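Local coordinates for protein antisigma-factor antagonist STAS (Rhodobacter sphaeroides, PDB 3LKL) that forms the STAS domain of a larger membrane protein that probably transports sulfate or related anions, as other SulP-family members do, at residues A[68-71]-A[72-75]; A[85-88]-A[89-93]. One frame throughout, in Å; residues are numbered along the deposited sequence.

Contact 1: A[68-71]-A[72-75]; sequences VLKF and RREG
Lys70, in the last turn of helix 58-73, and Glu74, just past its end, are joined by a salt bridge of 3.0 Å between Lys70 NZ and Glu74 OE2. The ammonium sits above the carboxylate plane, 52° out of it. Lys70 reaches there because CG stands anti to its backbone N (chi1 -175°) and the chain then bends at chi2, while Glu74 folds back at its own chi2. Arg73 crosses the lysine at about a right angle. Its NH1 lies 3.7 Å from Lys70 CD, and one guanidinium face rests over Lys70 CA and Leu69 O. On the flank nearer the sheet, the extended Arg72 runs alongside Val68, whose CG1 sits above the rim of the guanidinium, 3.8 Å from Arg72 NH2. Backbone bonds underlie these pairs, from Arg72 N to Val68 O (3.1 Å) and from Arg73 N to Leu69 O (3.0 Å). The helix ends in a Schellman motif at Gly75, where a side chain would collide with the carbonyl oxygen of Glu74. Farther out, Lys70 and Glu74 both touch Arg40, and the Phe71 ring meets Phe39. Losing the ammonium to a leucine at Lys70 would probably leave the Glu74 carboxylate without its mate in this turn and freer to swing. The ion pair thus bridges the helix end, while Val68 and Phe71 pack on strand 77-81 and Arg72 shares that side.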
loop_
_atom_site.group_PDB
_atom_site.type_symbol
_atom_site.label_atom_id
_atom_site.label_comp_id
_atom_site.label_asym_id
_atom_site.label_seq_id
_atom_site.Cartn_x
_atom_site.Cartn_y
_atom_site.Cartn_z
ATOM N N VAL A 68 13.805 -0.565 12.054
ATOM C CA VAL A 68 13.954 0.608 12.915
ATOM C C VAL A 68 15.029 0.351 13.994
ATOM O O VAL A 68 15.957 1.151 14.172
ATOM C CB VAL A 68 12.592 1.022 13.514
ATOM C CG1 VAL A 68 12.803 2.065 14.701
ATOM C CG2 VAL A 68 11.657 1.490 12.329
ATOM N N LEU A 69 14.978 -0.802 14.639
ATOM C CA LEU A 69 15.931 -1.057 15.727
ATOM C C LEU A 69 17.361 -1.235 15.182
ATOM O O LEU A 69 18.330 -0.801 15.815
ATOM C CB LEU A 69 15.483 -2.300 16.562
ATOM C CG LEU A 69 14.240 -2.056 17.453
ATOM C CD1 LEU A 69 13.383 -3.382 17.673
ATOM C CD2 LEU A 69 14.649 -1.384 18.767
ATOM N N LYS A 70 17.485 -1.850 14.011
ATOM C CA LYS A 70 18.779 -2.071 13.411
ATOM C C LYS A 70 19.397 -0.674 13.060
ATOM O O LYS A 70 20.560 -0.435 13.411
ATOM C CB LYS A 70 18.639 -3.014 12.265
ATOM C CG LYS A 70 19.914 -3.494 11.529
ATOM C CD LYS A 70 21.158 -3.918 12.411
ATOM C CE LYS A 70 22.291 -4.598 11.528
ATOM N NZ LYS A 70 23.735 -4.127 11.790
ATOM N N PHE A 71 18.617 0.263 12.507
ATOM C CA PHE A 71 19.189 1.581 12.145
ATOM C C PHE A 71 19.610 2.282 13.389
ATOM O O PHE A 71 20.737 2.794 13.452
ATOM C CB PHE A 71 18.270 2.485 11.404
ATOM C CG PHE A 71 18.273 2.255 9.942
ATOM C CD1 PHE A 71 19.431 2.466 9.180
ATOM C CD2 PHE A 71 17.185 1.743 9.338
ATOM C CE1 PHE A 71 19.423 2.250 7.851
ATOM C CE2 PHE A 71 17.173 1.515 7.984
ATOM C CZ PHE A 71 18.277 1.806 7.231
ATOM N N ARG A 72 18.805 2.218 14.429
ATOM C CA ARG A 72 19.142 2.846 15.685
ATOM C C ARG A 72 20.425 2.369 16.297
ATOM O O ARG A 72 21.167 3.117 16.786
ATOM C CB ARG A 72 18.040 2.647 16.684
ATOM C CG ARG A 72 16.905 3.500 16.451
ATOM C CD ARG A 72 16.126 3.617 17.696
ATOM N NE ARG A 72 14.814 4.110 17.398
ATOM C CZ ARG A 72 13.726 3.844 18.085
ATOM N NH1 ARG A 72 13.762 3.063 19.156
ATOM N NH2 ARG A 72 12.611 4.364 17.669
ATOM N N ARG A 73 20.628 1.084 16.241
ATOM C CA ARG A 73 21.765 0.416 16.766
ATOM C C ARG A 73 22.990 0.939 16.082
ATOM O O ARG A 73 23.991 1.089 16.702
ATOM C CB ARG A 73 21.644 -1.069 16.520
ATOM C CG ARG A 73 22.180 -1.930 17.579
ATOM C CD ARG A 73 21.253 -3.067 17.961
ATOM N NE ARG A 73 20.902 -3.876 16.823
ATOM C CZ ARG A 73 19.698 -4.357 16.595
ATOM N NH1 ARG A 73 19.474 -5.063 15.520
ATOM N NH2 ARG A 73 18.744 -4.146 17.460
ATOM N N GLU A 74 22.885 1.230 14.802
ATOM C CA GLU A 74 24.043 1.783 14.022
ATOM C C GLU A 74 24.290 3.262 14.217
ATOM O O GLU A 74 25.184 3.862 13.576
ATOM C CB GLU A 74 23.899 1.464 12.523
ATOM C CG GLU A 74 23.832 -0.072 12.236
ATOM C CD GLU A 74 25.179 -0.760 12.461
ATOM O OE1 GLU A 74 26.211 -0.159 12.024
ATOM O OE2 GLU A 74 25.200 -1.872 13.070
ATOM N N GLY A 75 23.520 3.881 15.102
ATOM C CA GLY A 75 23.728 5.268 15.440
ATOM C C GLY A 75 22.754 6.245 14.786
ATOM O O GLY A 75 22.801 7.431 15.098
#

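Contact 2: A[85-88]-A[89-93]; sequences EASE and TLVDR
Ser87 O accepts the backbone N-H of Val91 at 3.0 Å, a fairly straight bond (161° at the hydrogen) arriving nearly along the C=O axis. The same oxygen is flanked by a methyl group. Val91 CG2 falls between its own backbone N and carbonyl carbon, which turns it back on the preceding turn, 3.1 Å from Ser87 O and 3.5 Å from Glu88 O. The hydroxyl of the serine is engaged within the helix too, Ser87 OG bonding to Met83 O one turn earlier. One residue on, Asp92 N donates to Glu88 O at 3.0 Å, and the Asp92 carboxylate leans back over this turn, with its CG 3.7 Å from Glu88 O. The two acids lie on the same side of the helix. Asp92 OD2 comes within 4.0 Å of Glu88 CG, yet the extended glutamate keeps its OE2 4.6 Å from Asp92 OD2, with the carboxylate planes 85° apart. Two like charges this close to the C-terminal end of a helix would probably disfavour one another, and solvent probably moderates the effect, both residues being exposed.

The buried flank is held differently. Thr89 OG1 lies 3.1 Å from Ala86 O and is hydrogen-bonded to Ile55 O of strand 53-55, so this inward hydroxyl has a firm polar partner. Ala86 makes a backbone hydrogen bond with Ile55 as well. Leu90 packs on Ile55 and also touches Val91 of the second subunit. Helix 83-92 is therefore fastened by one side to strand 53-55 and reaches the dimer partner at its C-terminal end, as the last helix of this chain of the α/β STAS fold.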
loop_
_atom_site.group_PDB
_atom_site.type_symbol
_atom_site.label_atom_id
_atom_site.label_comp_id
_atom_site.label_asym_id
_atom_site.label_seq_id
_atom_site.Cartn_x
_atom_site.Cartn_y
_atom_site.Cartn_z
ATOM N N GLU A 85 -1.453 5.333 7.922
ATOM C CA GLU A 85 -2.055 4.919 6.634
ATOM C C GLU A 85 -1.676 3.457 6.251
ATOM O O GLU A 85 -2.531 2.659 5.827
ATOM C CB GLU A 85 -1.603 5.861 5.556
ATOM C CG GLU A 85 -2.091 7.272 5.760
ATOM C CD GLU A 85 -0.998 8.315 5.527
ATOM O OE1 GLU A 85 -0.369 8.758 6.552
ATOM O OE2 GLU A 85 -0.751 8.669 4.332
ATOM N N ALA A 86 -0.418 3.089 6.437
ATOM C CA ALA A 86 0.073 1.708 6.062
ATOM C C ALA A 86 -0.540 0.626 6.882
ATOM O O ALA A 86 -0.813 -0.498 6.415
ATOM C CB ALA A 86 1.674 1.622 6.144
ATOM N N SER A 87 -0.749 0.959 8.130
ATOM C CA SER A 87 -1.203 0.010 9.066
ATOM C C SER A 87 -2.724 -0.006 9.297
ATOM O O SER A 87 -3.197 -0.911 9.951
ATOM C CB SER A 87 -0.498 0.283 10.370
ATOM O OG SER A 87 -1.170 1.296 11.092
ATOM N N GLU A 88 -3.466 0.961 8.736
ATOM C CA GLU A 88 -4.932 1.063 8.913
ATOM C C GLU A 88 -5.566 -0.303 8.589
ATOM O O GLU A 88 -6.401 -0.821 9.345
ATOM C CB GLU A 88 -5.501 2.161 7.960
ATOM C CG GLU A 88 -6.801 2.812 8.299
ATOM C CD GLU A 88 -7.233 3.773 7.183
ATOM O OE1 GLU A 88 -6.385 4.096 6.302
ATOM O OE2 GLU A 88 -8.411 4.221 7.197
ATOM N N THR A 89 -5.120 -0.889 7.483
ATOM C CA THR A 89 -5.672 -2.111 6.909
ATOM C C THR A 89 -5.799 -3.223 7.926
ATOM O O THR A 89 -6.924 -3.710 8.292
ATOM C CB THR A 89 -4.683 -2.633 5.764
ATOM O OG1 THR A 89 -3.272 -2.327 6.116
ATOM C CG2 THR A 89 -5.141 -2.032 4.427
ATOM N N LEU A 90 -4.619 -3.559 8.409
ATOM C CA LEU A 90 -4.379 -4.618 9.284
ATOM C C LEU A 90 -4.897 -4.344 10.683
ATOM O O LEU A 90 -5.350 -5.274 11.332
ATOM C CB LEU A 90 -2.888 -4.848 9.360
ATOM C CG LEU A 90 -2.350 -5.992 10.203
ATOM C CD1 LEU A 90 -2.778 -7.407 9.694
ATOM C CD2 LEU A 90 -0.834 -5.850 10.244
ATOM N N VAL A 91 -4.851 -3.116 11.173
ATOM C CA VAL A 91 -5.364 -2.872 12.514
ATOM C C VAL A 91 -6.893 -2.836 12.636
ATOM O O VAL A 91 -7.446 -3.588 13.389
ATOM C CB VAL A 91 -4.739 -1.673 13.245
ATOM C CG1 VAL A 91 -3.354 -1.922 13.570
ATOM C CG2 VAL A 91 -4.862 -0.453 12.487
ATOM N N ASP A 92 -7.580 -2.001 11.889
ATOM C CA ASP A 92 -9.031 -2.021 11.946
ATOM C C ASP A 92 -9.549 -3.454 11.889
ATOM O O ASP A 92 -10.524 -3.771 12.507
ATOM C CB ASP A 92 -9.650 -1.135 10.861
ATOM C CG ASP A 92 -9.413 0.351 11.113
ATOM O OD1 ASP A 92 -8.755 0.687 12.105
ATOM O OD2 ASP A 92 -9.874 1.196 10.332
ATOM N N ARG A 93 -8.857 -4.303 11.144
ATOM C CA ARG A 93 -9.100 -5.747 11.039
ATOM C C ARG A 93 -8.279 -6.624 12.019
ATOM O O ARG A 93 -8.029 -7.796 11.707
ATOM C CB ARG A 93 -8.810 -6.221 9.593
#

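Contacts 1 and 2 follow one another along the chain, contact 1 at the C-terminal end of helix 58-73 and contact 2 along most of helix 83-92, with strand 77-81 between them in sequence. They lie on opposite sides of the chain's centre, their own centres 25 Å apart and their nearest atoms about 12 Å apart, so neither touches the other. Residues 68-75 back onto strand 77-81, an outermost strand of the four-stranded sheet within this chain, whereas residues 85-93 lean on strand 53-55 of the smaller sheet. The second subunit also distinguishes them, because it meets contact 2 and leaves contact 1 untouched. Together they mark two separate places where helices of the STAS domain are secured to its strands.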